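PDB 6M6T: 4-alpha-glucanotransferase, which is an amylomaltase, also named disproportionating enzyme, that belongs to the TIM-barrel clan and binds glycan in its pockets. Local coordinates for residues A[83-86]-A[87-91]; A[107-110]-A[111-115]; A[94-97]-A[98-101]; A[188-191]-A[192-196]; A[197-200]-A[201-205]. All coordinates share one frame; numbering follows the deposited sequence.

Interaction 1. Residues A[83-86]-A[87-91]; sequences ISKD and DYQNI
The carbonyl oxygen of K85 is gripped by two amides further along the chain: Q89 N donates to K85 O at 2.8 Å, with an N-H...O angle of 153°, and Y88 N adds a weak bond to the same oxygen at 3.3 Å. A tight turn forms round this acceptor in the loop between helix 74-78 and helix 105-122. D87 folds back with CG anti to the carbonyl carbon (chi1 -64°), bringing its carboxylate to the amide of S84, and S84 N reaches D87 OD2 at 3.3 Å from above the carboxylate plane. Aspartate suits this place because its short side chain can span back to an amide three residues earlier.

The Y88 ring turns its edge to S84 O, which lies 3.2 Å from Y88 CE1, and I83 CD1 touches the same CE1 at 3.9 Å. Y88 OH goes on to D75 and T78, while F74 meets the ring edge-to-face, so the tyrosine pins the loop to helix 74-78. I83, apolar and buried, also packs on V112 and A116 of helix 105-122. On the exposed side the K85 and Q89 chains run side by side, with Q89 OE1 3.3 Å from K85 CD. Polar backbone groups thus fix the turn's shape; against the neighbouring helices I83 holds by apolar contact, and Y88 by both its ring and its hydroxyl.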
# COMPACT_ATOMS: atom_id res chain seq x y z
N ILE A 83 -8.17 -25.90 -9.27
CA ILE A 83 -7.02 -26.41 -10.01
C ILE A 83 -6.48 -27.63 -9.28
O ILE A 83 -6.97 -28.00 -8.20
CB ILE A 83 -5.92 -25.33 -10.17
CG1 ILE A 83 -5.82 -24.44 -8.93
CG2 ILE A 83 -6.19 -24.48 -11.39
CD1 ILE A 83 -4.56 -23.58 -8.89
N SER A 84 -5.48 -28.28 -9.88
CA SER A 84 -4.59 -29.23 -9.23
C SER A 84 -3.19 -28.62 -9.23
O SER A 84 -2.98 -27.51 -9.74
CB SER A 84 -4.61 -30.58 -9.95
OG SER A 84 -3.51 -30.73 -10.82
N LYS A 85 -2.22 -29.33 -8.65
CA LYS A 85 -0.86 -28.78 -8.55
C LYS A 85 0.08 -29.28 -9.64
O LYS A 85 1.21 -28.78 -9.72
CB LYS A 85 -0.26 -29.01 -7.13
CG LYS A 85 0.02 -30.39 -6.64
CD LYS A 85 0.53 -30.30 -5.18
CE LYS A 85 -0.36 -29.38 -4.36
NZ LYS A 85 0.01 -29.43 -2.92
N ASP A 86 -0.34 -30.25 -10.46
CA ASP A 86 0.42 -30.47 -11.70
C ASP A 86 0.19 -29.31 -12.74
O ASP A 86 0.61 -29.37 -13.92
CB ASP A 86 0.08 -31.84 -12.30
CG ASP A 86 1.14 -32.92 -11.99
OD1 ASP A 86 2.32 -32.57 -11.73
OD2 ASP A 86 0.82 -34.13 -12.02
N ASP A 87 -0.48 -28.27 -12.25
CA ASP A 87 -0.72 -27.03 -12.98
C ASP A 87 0.27 -25.93 -12.62
O ASP A 87 0.49 -25.02 -13.44
CB ASP A 87 -2.14 -26.54 -12.71
CG ASP A 87 -3.21 -27.50 -13.23
OD1 ASP A 87 -2.86 -28.41 -14.03
OD2 ASP A 87 -4.39 -27.36 -12.85
N TYR A 88 0.86 -25.96 -11.43
CA TYR A 88 1.86 -24.96 -11.08
C TYR A 88 3.09 -25.52 -10.38
O TYR A 88 4.00 -24.74 -10.09
CB TYR A 88 1.25 -23.86 -10.21
CG TYR A 88 0.56 -24.36 -8.96
CD1 TYR A 88 -0.66 -25.02 -9.04
CD2 TYR A 88 1.11 -24.14 -7.70
CE1 TYR A 88 -1.30 -25.46 -7.91
CE2 TYR A 88 0.48 -24.58 -6.57
CZ TYR A 88 -0.72 -25.24 -6.68
OH TYR A 88 -1.34 -25.68 -5.54
N GLN A 89 3.15 -26.82 -10.09
CA GLN A 89 4.39 -27.42 -9.63
C GLN A 89 5.46 -27.24 -10.69
O GLN A 89 5.27 -27.63 -11.84
CB GLN A 89 4.21 -28.91 -9.35
CG GLN A 89 5.13 -29.47 -8.28
CD GLN A 89 4.48 -29.41 -6.91
OE1 GLN A 89 3.35 -29.89 -6.75
NE2 GLN A 89 5.20 -28.87 -5.92
N ASN A 90 6.57 -26.62 -10.28
CA ASN A 90 7.71 -26.38 -11.17
C ASN A 90 7.31 -25.57 -12.40
O ASN A 90 7.45 -26.00 -13.55
CB ASN A 90 8.38 -27.72 -11.57
CG ASN A 90 9.49 -28.14 -10.60
OD1 ASN A 90 9.44 -27.84 -9.40
ND2 ASN A 90 10.49 -28.84 -11.13
N ILE A 91 6.78 -24.37 -12.14
CA ILE A 91 6.45 -23.39 -13.17
C ILE A 91 7.22 -22.11 -12.81
O ILE A 91 6.72 -20.99 -12.98
CB ILE A 91 4.92 -23.17 -13.30
CG1 ILE A 91 4.21 -24.51 -13.57
CG2 ILE A 91 4.58 -22.24 -14.45
CD1 ILE A 91 3.91 -24.80 -15.06

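Interaction 2. Residues A[107-110]-A[111-115]; sequences EKRR and PVLEK
Helix 105-122 is kinked within 107-115, where P111, lacking an N-H, cannot bond to the turn before it and V112 N makes no bond to that turn either; R110 and E114, one helical turn apart, meet beside this kink. E114 OE2 lies over one face of the R110 guanidinium and makes a salt bridge with R110 NE at 2.5 Å, a length too short to be taken literally at this resolution. The two flat groups are inclined by 58°, so the pair is not the coplanar, two-pronged kind. R110 brings its group there by running CG anti to the backbone N (chi1 -170°) and then bending at chi2.

Regular helical bonding returns at once: L113 N donates to R109 O at 3.0 Å, nearly straight at 173°, and E114 N to R110 O at 2.9 Å. On the buried flank L113 CD1 touches R109 CB at 4.0 Å, and V112 and R109 lean on F74. Y187 of helix 182-208 packs against L113 and E114 and forms a cation-pi contact with R110. The nearby carboxylate and the Y187 ring probably stabilise the positive charge of R110, and the ion pair would tie the turns together across P111, though its exact length is doubtful.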
# COMPACT_ATOMS: atom_id res chain seq x y z
N GLU A 107 2.67 -12.70 -16.83
CA GLU A 107 2.73 -13.69 -17.90
C GLU A 107 2.42 -15.09 -17.37
O GLU A 107 1.51 -15.77 -17.87
CB GLU A 107 4.12 -13.64 -18.56
CG GLU A 107 4.46 -14.82 -19.49
CD GLU A 107 5.96 -15.15 -19.55
OE1 GLU A 107 6.38 -16.20 -18.98
OE2 GLU A 107 6.73 -14.36 -20.16
N LYS A 108 3.13 -15.52 -16.32
CA LYS A 108 3.09 -16.93 -15.94
C LYS A 108 1.89 -17.31 -15.10
O LYS A 108 1.54 -18.50 -15.04
CB LYS A 108 4.38 -17.31 -15.21
CG LYS A 108 5.62 -17.29 -16.10
CD LYS A 108 6.64 -18.35 -15.69
CE LYS A 108 7.87 -18.28 -16.59
NZ LYS A 108 8.34 -16.88 -16.76
N ARG A 109 1.23 -16.37 -14.43
CA ARG A 109 0.09 -16.78 -13.62
C ARG A 109 -1.16 -17.02 -14.45
O ARG A 109 -2.10 -17.65 -13.95
CB ARG A 109 -0.23 -15.73 -12.55
CG ARG A 109 0.93 -15.42 -11.64
CD ARG A 109 0.54 -14.32 -10.66
NE ARG A 109 -0.50 -14.73 -9.72
CZ ARG A 109 -0.27 -15.48 -8.64
NH1 ARG A 109 0.95 -15.92 -8.38
NH2 ARG A 109 -1.27 -15.80 -7.84
N ARG A 110 -1.19 -16.55 -15.70
CA ARG A 110 -2.46 -16.38 -16.39
C ARG A 110 -3.10 -17.70 -16.82
O ARG A 110 -4.30 -17.89 -16.57
CB ARG A 110 -2.28 -15.41 -17.56
CG ARG A 110 -3.57 -14.98 -18.20
CD ARG A 110 -4.45 -14.31 -17.18
NE ARG A 110 -5.74 -13.90 -17.72
CZ ARG A 110 -5.94 -12.82 -18.48
NH1 ARG A 110 -4.92 -12.04 -18.83
NH2 ARG A 110 -7.16 -12.55 -18.91
N PRO A 111 -2.39 -18.63 -17.49
CA PRO A 111 -2.97 -19.97 -17.69
C PRO A 111 -3.59 -20.58 -16.44
O PRO A 111 -4.69 -21.14 -16.49
CB PRO A 111 -1.77 -20.81 -18.16
CG PRO A 111 -0.54 -19.95 -17.89
CD PRO A 111 -1.04 -18.55 -18.07
N VAL A 112 -2.90 -20.44 -15.30
CA VAL A 112 -3.34 -21.05 -14.04
C VAL A 112 -4.63 -20.41 -13.53
O VAL A 112 -5.60 -21.11 -13.17
CB VAL A 112 -2.22 -20.92 -12.99
CG1 VAL A 112 -2.61 -21.67 -11.73
CG2 VAL A 112 -0.87 -21.36 -13.57
N LEU A 113 -4.64 -19.08 -13.44
CA LEU A 113 -5.85 -18.38 -13.00
C LEU A 113 -7.01 -18.65 -13.95
O LEU A 113 -8.16 -18.83 -13.51
CB LEU A 113 -5.57 -16.87 -12.87
CG LEU A 113 -4.66 -16.37 -11.73
CD1 LEU A 113 -4.08 -14.99 -12.01
CD2 LEU A 113 -5.38 -16.37 -10.39
N GLU A 114 -6.75 -18.68 -15.25
CA GLU A 114 -7.81 -18.96 -16.21
C GLU A 114 -8.37 -20.37 -16.02
O GLU A 114 -9.59 -20.57 -16.07
CB GLU A 114 -7.30 -18.76 -17.63
CG GLU A 114 -7.80 -17.48 -18.29
CD GLU A 114 -6.78 -16.86 -19.23
OE1 GLU A 114 -6.00 -17.60 -19.87
OE2 GLU A 114 -6.74 -15.61 -19.31
N LYS A 115 -7.49 -21.37 -15.80
CA LYS A 115 -7.95 -22.72 -15.51
C LYS A 115 -8.85 -22.74 -14.27
O LYS A 115 -9.94 -23.34 -14.27
CB LYS A 115 -6.73 -23.66 -15.36
CG LYS A 115 -7.02 -25.15 -15.18
CD LYS A 115 -7.33 -25.92 -16.49
CE LYS A 115 -6.08 -26.29 -17.30
NZ LYS A 115 -4.96 -26.82 -16.47

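Interaction 3. Residues A[94-97]-A[98-101]; sequences GQDP and EVVD
The carboxylates of D96 and E98 stand with their planes 71° apart, and the backbone N-H of E98 approaches the D96 group from above its plane: E98 N donates to D96 OD1 at 3.0 Å, 64° out of the carboxylate plane. The aliphatic E98 CG lies 3.3 Å from the same OD1, while the second oxygen, D96 OD2, has V99 CG2 at 3.2 Å. D96 reaches this position because its CG is anti to the backbone N (chi1 -179°), which lays the side chain alongside the turn it starts.

That turn is a type I beta turn from D96 to V99, and the side-chain bond to the N-H two residues on makes D96 the head of an Asx turn as well. The usual backbone link across the beta turn, V99 N to D96 O, is weak at 3.4 Å, which leaves the Asx bond as the firmer of the two. P97 suits the second position, since its ring fixes phi near the value required there. The aspartate and glutamate oxygens do not touch, OD1 of D96 and OE1 of E98 being 4.6 Å apart; the E98 carboxylate is engaged by salt bridges with K454 and R475, which probably offset the repulsion of two like charges.

Where the two arms of the loop come together again, G94 CA faces D101 CB at 4.4 Å. G94 has a positive phi, and at its backbone angles a CB would be pressed against the carbonyl oxygen of the residue before. Beyond the turn V100 pairs through its backbone with Q471, and its side chain rests on I22 and R473.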
# COMPACT_ATOMS: atom_id res chain seq x y z
N GLY A 94 10.73 -16.84 -11.13
CA GLY A 94 11.80 -16.01 -10.63
C GLY A 94 13.00 -16.82 -10.16
O GLY A 94 12.87 -17.95 -9.66
N GLN A 95 14.19 -16.24 -10.32
CA GLN A 95 15.44 -16.94 -10.03
C GLN A 95 15.75 -16.94 -8.53
O GLN A 95 15.87 -18.00 -7.91
CB GLN A 95 16.59 -16.29 -10.81
CG GLN A 95 17.85 -17.16 -10.94
CD GLN A 95 19.12 -16.32 -11.10
OE1 GLN A 95 20.00 -16.63 -11.89
NE2 GLN A 95 19.21 -15.24 -10.32
N ASP A 96 15.89 -15.75 -7.93
CA ASP A 96 16.27 -15.49 -6.55
C ASP A 96 15.04 -15.53 -5.65
O ASP A 96 14.05 -14.85 -5.94
CB ASP A 96 16.97 -14.14 -6.45
CG ASP A 96 17.44 -13.79 -5.04
OD1 ASP A 96 17.22 -14.56 -4.06
OD2 ASP A 96 18.05 -12.71 -4.91
N PRO A 97 15.03 -16.32 -4.57
CA PRO A 97 13.89 -16.27 -3.63
C PRO A 97 13.62 -14.89 -3.05
O PRO A 97 12.45 -14.50 -2.99
CB PRO A 97 14.28 -17.28 -2.54
CG PRO A 97 15.73 -17.58 -2.78
CD PRO A 97 15.92 -17.44 -4.26
N GLU A 98 14.64 -14.13 -2.61
CA GLU A 98 14.40 -12.85 -1.95
C GLU A 98 14.32 -11.67 -2.92
O GLU A 98 14.58 -10.53 -2.52
CB GLU A 98 15.45 -12.57 -0.86
CG GLU A 98 16.91 -12.95 -1.16
CD GLU A 98 17.91 -12.34 -0.16
OE1 GLU A 98 19.13 -12.46 -0.40
OE2 GLU A 98 17.47 -11.73 0.85
N VAL A 99 13.98 -11.93 -4.18
CA VAL A 99 13.68 -10.89 -5.17
C VAL A 99 12.47 -11.34 -5.97
O VAL A 99 12.46 -12.46 -6.49
CB VAL A 99 14.85 -10.61 -6.13
CG1 VAL A 99 14.46 -9.54 -7.14
CG2 VAL A 99 16.10 -10.20 -5.37
N VAL A 100 11.45 -10.50 -6.06
CA VAL A 100 10.37 -10.79 -7.01
C VAL A 100 10.83 -10.39 -8.40
O VAL A 100 11.64 -9.47 -8.56
CB VAL A 100 9.05 -10.09 -6.64
CG1 VAL A 100 7.90 -10.74 -7.39
CG2 VAL A 100 8.82 -10.08 -5.15
N ASP A 101 10.34 -11.10 -9.41
CA ASP A 101 10.47 -10.70 -10.80
C ASP A 101 9.06 -10.49 -11.34
O ASP A 101 8.38 -11.43 -11.76
CB ASP A 101 11.25 -11.73 -11.62
CG ASP A 101 11.28 -11.39 -13.12
OD1 ASP A 101 11.22 -10.18 -13.47
OD2 ASP A 101 11.34 -12.34 -13.93

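Interaction 4. Residues A[188-191]-A[192-196]; sequences HEVT and QYFFY
V190 and F194 carry the tightly packed side of a stretch of the alpha-helix 182-208. Their side chains lie next to each other and point the same way, V190 CG1 touching F194 CE2 at 3.6 Å. The carbonyl oxygen of V190 lies over one face of the F194 ring, 3.5 Å from F194 CG, and at the edge of the Y193 ring. With CG anti to the carbonyl carbon (chi1 -74°), the F194 ring lies against V190 CG1 and the V190 carbonyl. V117 of helix 105-122 packs on both residues, which makes branched and aromatic side chains apt for this seam between the two helices.

The less enclosed side belongs to Y193, whose ring leads away from residues 188-191; it is partly exposed, although F120 and F133 both meet it. The rest of this stretch is buried, and several of its polar side chains have partners. H188 NE2 bonds to E151, E189 pairs with K186, and Q192 OE1 accepts from G67 N.

H188 O is doubly used. Q192 N donates to it at 3.0 Å in the ordinary helical way, and T191 OG1 donates to it at 2.9 Å, both coming from the same face of the carbonyl plane. Threonine fits a buried helical position well, because its hydroxyl can fold back onto the chain: with chi1 at 54°, OG1 stands between the backbone N and the carbonyl carbon. T191's own carbonyl oxygen receives F195 N at 3.0 Å, with an N-H...O angle of 179°.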
# COMPACT_ATOMS: atom_id res chain seq x y z
N HIS A 188 -12.20 -11.61 -14.96
CA HIS A 188 -11.69 -10.63 -14.00
C HIS A 188 -12.63 -10.47 -12.82
O HIS A 188 -12.18 -10.23 -11.69
CB HIS A 188 -11.49 -9.28 -14.67
CG HIS A 188 -10.30 -9.23 -15.58
ND1 HIS A 188 -9.01 -9.12 -15.11
CD2 HIS A 188 -10.22 -9.24 -16.93
CE1 HIS A 188 -8.18 -9.08 -16.14
NE2 HIS A 188 -8.89 -9.15 -17.26
N GLU A 189 -13.94 -10.61 -13.06
CA GLU A 189 -14.88 -10.69 -11.94
C GLU A 189 -14.52 -11.82 -11.00
O GLU A 189 -14.46 -11.65 -9.78
CB GLU A 189 -16.31 -10.89 -12.46
CG GLU A 189 -17.12 -9.62 -12.45
CD GLU A 189 -18.12 -9.55 -13.59
OE1 GLU A 189 -18.86 -10.54 -13.85
OE2 GLU A 189 -18.14 -8.48 -14.24
N VAL A 190 -14.26 -13.00 -11.57
CA VAL A 190 -14.03 -14.18 -10.75
C VAL A 190 -12.70 -14.07 -10.02
O VAL A 190 -12.58 -14.46 -8.85
CB VAL A 190 -14.14 -15.45 -11.62
CG1 VAL A 190 -13.65 -16.68 -10.88
CG2 VAL A 190 -15.60 -15.67 -12.08
N THR A 191 -11.68 -13.52 -10.68
CA THR A 191 -10.43 -13.32 -9.96
C THR A 191 -10.61 -12.34 -8.81
O THR A 191 -10.02 -12.52 -7.74
CB THR A 191 -9.30 -12.87 -10.89
OG1 THR A 191 -9.70 -11.70 -11.63
CG2 THR A 191 -8.94 -14.00 -11.85
N GLN A 192 -11.46 -11.31 -8.97
CA GLN A 192 -11.73 -10.43 -7.83
C GLN A 192 -12.45 -11.19 -6.72
O GLN A 192 -12.18 -10.96 -5.52
CB GLN A 192 -12.54 -9.20 -8.27
CG GLN A 192 -11.71 -8.10 -8.99
CD GLN A 192 -10.41 -7.72 -8.26
OE1 GLN A 192 -10.43 -7.19 -7.15
NE2 GLN A 192 -9.29 -7.99 -8.91
N TYR A 193 -13.34 -12.12 -7.09
CA TYR A 193 -14.02 -12.94 -6.09
C TYR A 193 -13.01 -13.79 -5.31
O TYR A 193 -13.11 -13.91 -4.08
CB TYR A 193 -15.07 -13.83 -6.75
CG TYR A 193 -15.60 -14.96 -5.87
CD1 TYR A 193 -16.59 -14.72 -4.92
CD2 TYR A 193 -15.11 -16.26 -6.00
CE1 TYR A 193 -17.08 -15.75 -4.12
CE2 TYR A 193 -15.60 -17.29 -5.21
CZ TYR A 193 -16.57 -17.03 -4.27
OH TYR A 193 -17.05 -18.05 -3.47
N PHE A 194 -12.04 -14.37 -6.02
CA PHE A 194 -10.99 -15.14 -5.37
C PHE A 194 -10.22 -14.29 -4.38
O PHE A 194 -10.03 -14.67 -3.22
CB PHE A 194 -10.02 -15.68 -6.41
CG PHE A 194 -10.56 -16.79 -7.21
CD1 PHE A 194 -11.45 -17.69 -6.63
CD2 PHE A 194 -10.18 -16.96 -8.52
CE1 PHE A 194 -11.95 -18.73 -7.36
CE2 PHE A 194 -10.68 -17.99 -9.25
CZ PHE A 194 -11.57 -18.89 -8.67
N PHE A 195 -9.72 -13.15 -4.86
CA PHE A 195 -9.03 -12.20 -4.00
C PHE A 195 -9.78 -11.99 -2.71
O PHE A 195 -9.25 -12.20 -1.62
CB PHE A 195 -8.85 -10.86 -4.71
CG PHE A 195 -7.85 -9.98 -4.05
CD1 PHE A 195 -8.22 -9.14 -3.00
CD2 PHE A 195 -6.51 -10.00 -4.44
CE1 PHE A 195 -7.29 -8.33 -2.38
CE2 PHE A 195 -5.57 -9.20 -3.83
CZ PHE A 195 -5.95 -8.35 -2.79
N TYR A 196 -11.03 -11.54 -2.81
CA TYR A 196 -11.72 -11.13 -1.60
C TYR A 196 -12.00 -12.32 -0.69
O TYR A 196 -11.84 -12.20 0.53
CB TYR A 196 -13.00 -10.37 -1.96
CG TYR A 196 -12.70 -8.91 -2.16
CD1 TYR A 196 -11.89 -8.50 -3.21
CD2 TYR A 196 -13.21 -7.94 -1.29
CE1 TYR A 196 -11.59 -7.16 -3.41
CE2 TYR A 196 -12.91 -6.59 -1.47
CZ TYR A 196 -12.10 -6.22 -2.54
OH TYR A 196 -11.79 -4.90 -2.75

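Interaction 5. Residues A[197-200]-A[201-205]; sequences KQWF and ELKEY
W199 and K203 touch one turn apart on helix 182-208, the lysine laying its aliphatic stem against the indole. K203 CB is 4.1 Å from W199 NE1, out of the ring plane and displaced toward the rim. W199 CZ3 also meets L202 CD2 at 4.3 Å: with CG anti to the backbone N (chi1 160°), the indole rests against two successive residues of the next turn. The tryptophan presents CD1 over the centre of the F200 ring, and K203 NZ arrives at the edge of that phenyl group, 4.5 Å from F200 CE1.

Further round the helix, K197 and E201 run side by side. Their charged ends form a long salt bridge, K197 NZ to E201 OE1 at 3.8 Å; a four-residue separation brings opposite charges to the same side of a helix, though here the ends stay rather far apart.

Beneath the side chains lie routine backbone bonds, among them K203 N to W199 O at 2.9 Å, which hold the residues in step. Outside the helix, F25 packs on W199, A29 and Y30 of helix 27-38 lie against L202, and Q198 OE1 accepts from D73 N. K203 NZ finds weak partners in K288 O and D291. Lysine therefore serves in two ways here: its methylenes lie against the indole, while its ammonium end stays with polar groups, and the long K197 pair probably contributes only modestly.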
# COMPACT_ATOMS: atom_id res chain seq x y z
N LYS A 197 -12.39 -13.47 -1.25
CA LYS A 197 -12.60 -14.68 -0.44
C LYS A 197 -11.35 -15.02 0.38
O LYS A 197 -11.41 -15.16 1.61
CB LYS A 197 -13.01 -15.83 -1.36
CG LYS A 197 -13.58 -17.08 -0.70
CD LYS A 197 -12.90 -18.34 -1.26
CE LYS A 197 -13.86 -19.52 -1.35
NZ LYS A 197 -14.60 -19.71 -0.07
N GLN A 198 -10.19 -15.11 -0.30
CA GLN A 198 -8.94 -15.45 0.38
C GLN A 198 -8.52 -14.37 1.36
O GLN A 198 -8.13 -14.67 2.51
CB GLN A 198 -7.85 -15.71 -0.66
CG GLN A 198 -8.31 -16.74 -1.68
CD GLN A 198 -7.20 -17.57 -2.29
OE1 GLN A 198 -6.05 -17.14 -2.37
NE2 GLN A 198 -7.56 -18.76 -2.75
N TRP A 199 -8.59 -13.10 0.94
CA TRP A 199 -8.15 -12.01 1.80
C TRP A 199 -8.98 -11.94 3.07
O TRP A 199 -8.45 -11.73 4.16
CB TRP A 199 -8.22 -10.67 1.08
CG TRP A 199 -8.24 -9.60 2.12
CD1 TRP A 199 -9.33 -8.94 2.62
CD2 TRP A 199 -7.11 -9.15 2.87
NE1 TRP A 199 -8.93 -8.08 3.62
CE2 TRP A 199 -7.58 -8.20 3.79
CE3 TRP A 199 -5.75 -9.45 2.84
CZ2 TRP A 199 -6.74 -7.55 4.67
CZ3 TRP A 199 -4.91 -8.80 3.71
CH2 TRP A 199 -5.41 -7.86 4.61
N PHE A 200 -10.30 -12.08 2.96
CA PHE A 200 -11.10 -11.97 4.17
C PHE A 200 -10.94 -13.21 5.05
O PHE A 200 -11.03 -13.10 6.28
CB PHE A 200 -12.56 -11.68 3.81
CG PHE A 200 -12.83 -10.20 3.60
CD1 PHE A 200 -12.52 -9.27 4.61
CD2 PHE A 200 -13.32 -9.72 2.39
CE1 PHE A 200 -12.74 -7.93 4.44
CE2 PHE A 200 -13.55 -8.38 2.21
CZ PHE A 200 -13.25 -7.47 3.24
N GLU A 201 -10.64 -14.37 4.46
CA GLU A 201 -10.21 -15.50 5.28
C GLU A 201 -8.98 -15.14 6.11
O GLU A 201 -8.94 -15.40 7.32
CB GLU A 201 -9.91 -16.71 4.39
CG GLU A 201 -11.10 -17.64 4.20
CD GLU A 201 -10.89 -18.59 3.03
OE1 GLU A 201 -11.89 -19.11 2.49
OE2 GLU A 201 -9.70 -18.80 2.66
N LEU A 202 -7.97 -14.55 5.47
CA LEU A 202 -6.76 -14.17 6.20
C LEU A 202 -7.06 -13.12 7.27
O LEU A 202 -6.58 -13.21 8.41
CB LEU A 202 -5.69 -13.67 5.23
CG LEU A 202 -4.42 -13.31 6.00
CD1 LEU A 202 -3.84 -14.56 6.63
CD2 LEU A 202 -3.38 -12.62 5.12
N LYS A 203 -7.83 -12.09 6.92
CA LYS A 203 -8.16 -11.07 7.91
C LYS A 203 -8.96 -11.66 9.08
O LYS A 203 -8.79 -11.22 10.22
CB LYS A 203 -8.93 -9.91 7.25
CG LYS A 203 -9.62 -8.95 8.21
CD LYS A 203 -9.57 -7.51 7.74
CE LYS A 203 -10.25 -6.59 8.75
NZ LYS A 203 -11.72 -6.60 8.60
N GLU A 204 -9.78 -12.68 8.83
CA GLU A 204 -10.53 -13.29 9.92
C GLU A 204 -9.61 -14.12 10.83
O GLU A 204 -9.71 -14.03 12.06
CB GLU A 204 -11.67 -14.15 9.36
CG GLU A 204 -12.79 -14.47 10.35
CD GLU A 204 -12.58 -15.79 11.09
OE1 GLU A 204 -11.46 -16.36 11.01
OE2 GLU A 204 -13.53 -16.27 11.77
N TYR A 205 -8.71 -14.91 10.25
CA TYR A 205 -7.70 -15.59 11.06
C TYR A 205 -6.95 -14.59 11.94
O TYR A 205 -6.90 -14.72 13.18
CB TYR A 205 -6.73 -16.33 10.14
CG TYR A 205 -5.77 -17.26 10.85
CD1 TYR A 205 -6.21 -18.46 11.40
CD2 TYR A 205 -4.42 -16.95 10.94
CE1 TYR A 205 -5.32 -19.31 12.04
CE2 TYR A 205 -3.53 -17.79 11.58
CZ TYR A 205 -3.98 -18.97 12.12
OH TYR A 205 -3.08 -19.81 12.77

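Overall arrangement
All five contacts are local and in series; none nests inside or crosses another. Interaction 1 comes first, closing a turn in the loop after helix 74-78, and interaction 3 closes a second turn in that loop. Interaction 2 lies within helix 105-122, and interactions 4 and 5 in adjoining parts of helix 182-208, which leads to strand 212-217 of the eight-stranded barrel. Interactions 1 and 2 touch through a long ion pair from D87 to K115, and 2 reaches 4 where R110 meets H188; these three join the loop and helix 105-122 to helix 182-208. Interaction 3 adjoins interaction 1 in sequence but touches none of the others, linking instead to the region of Q471.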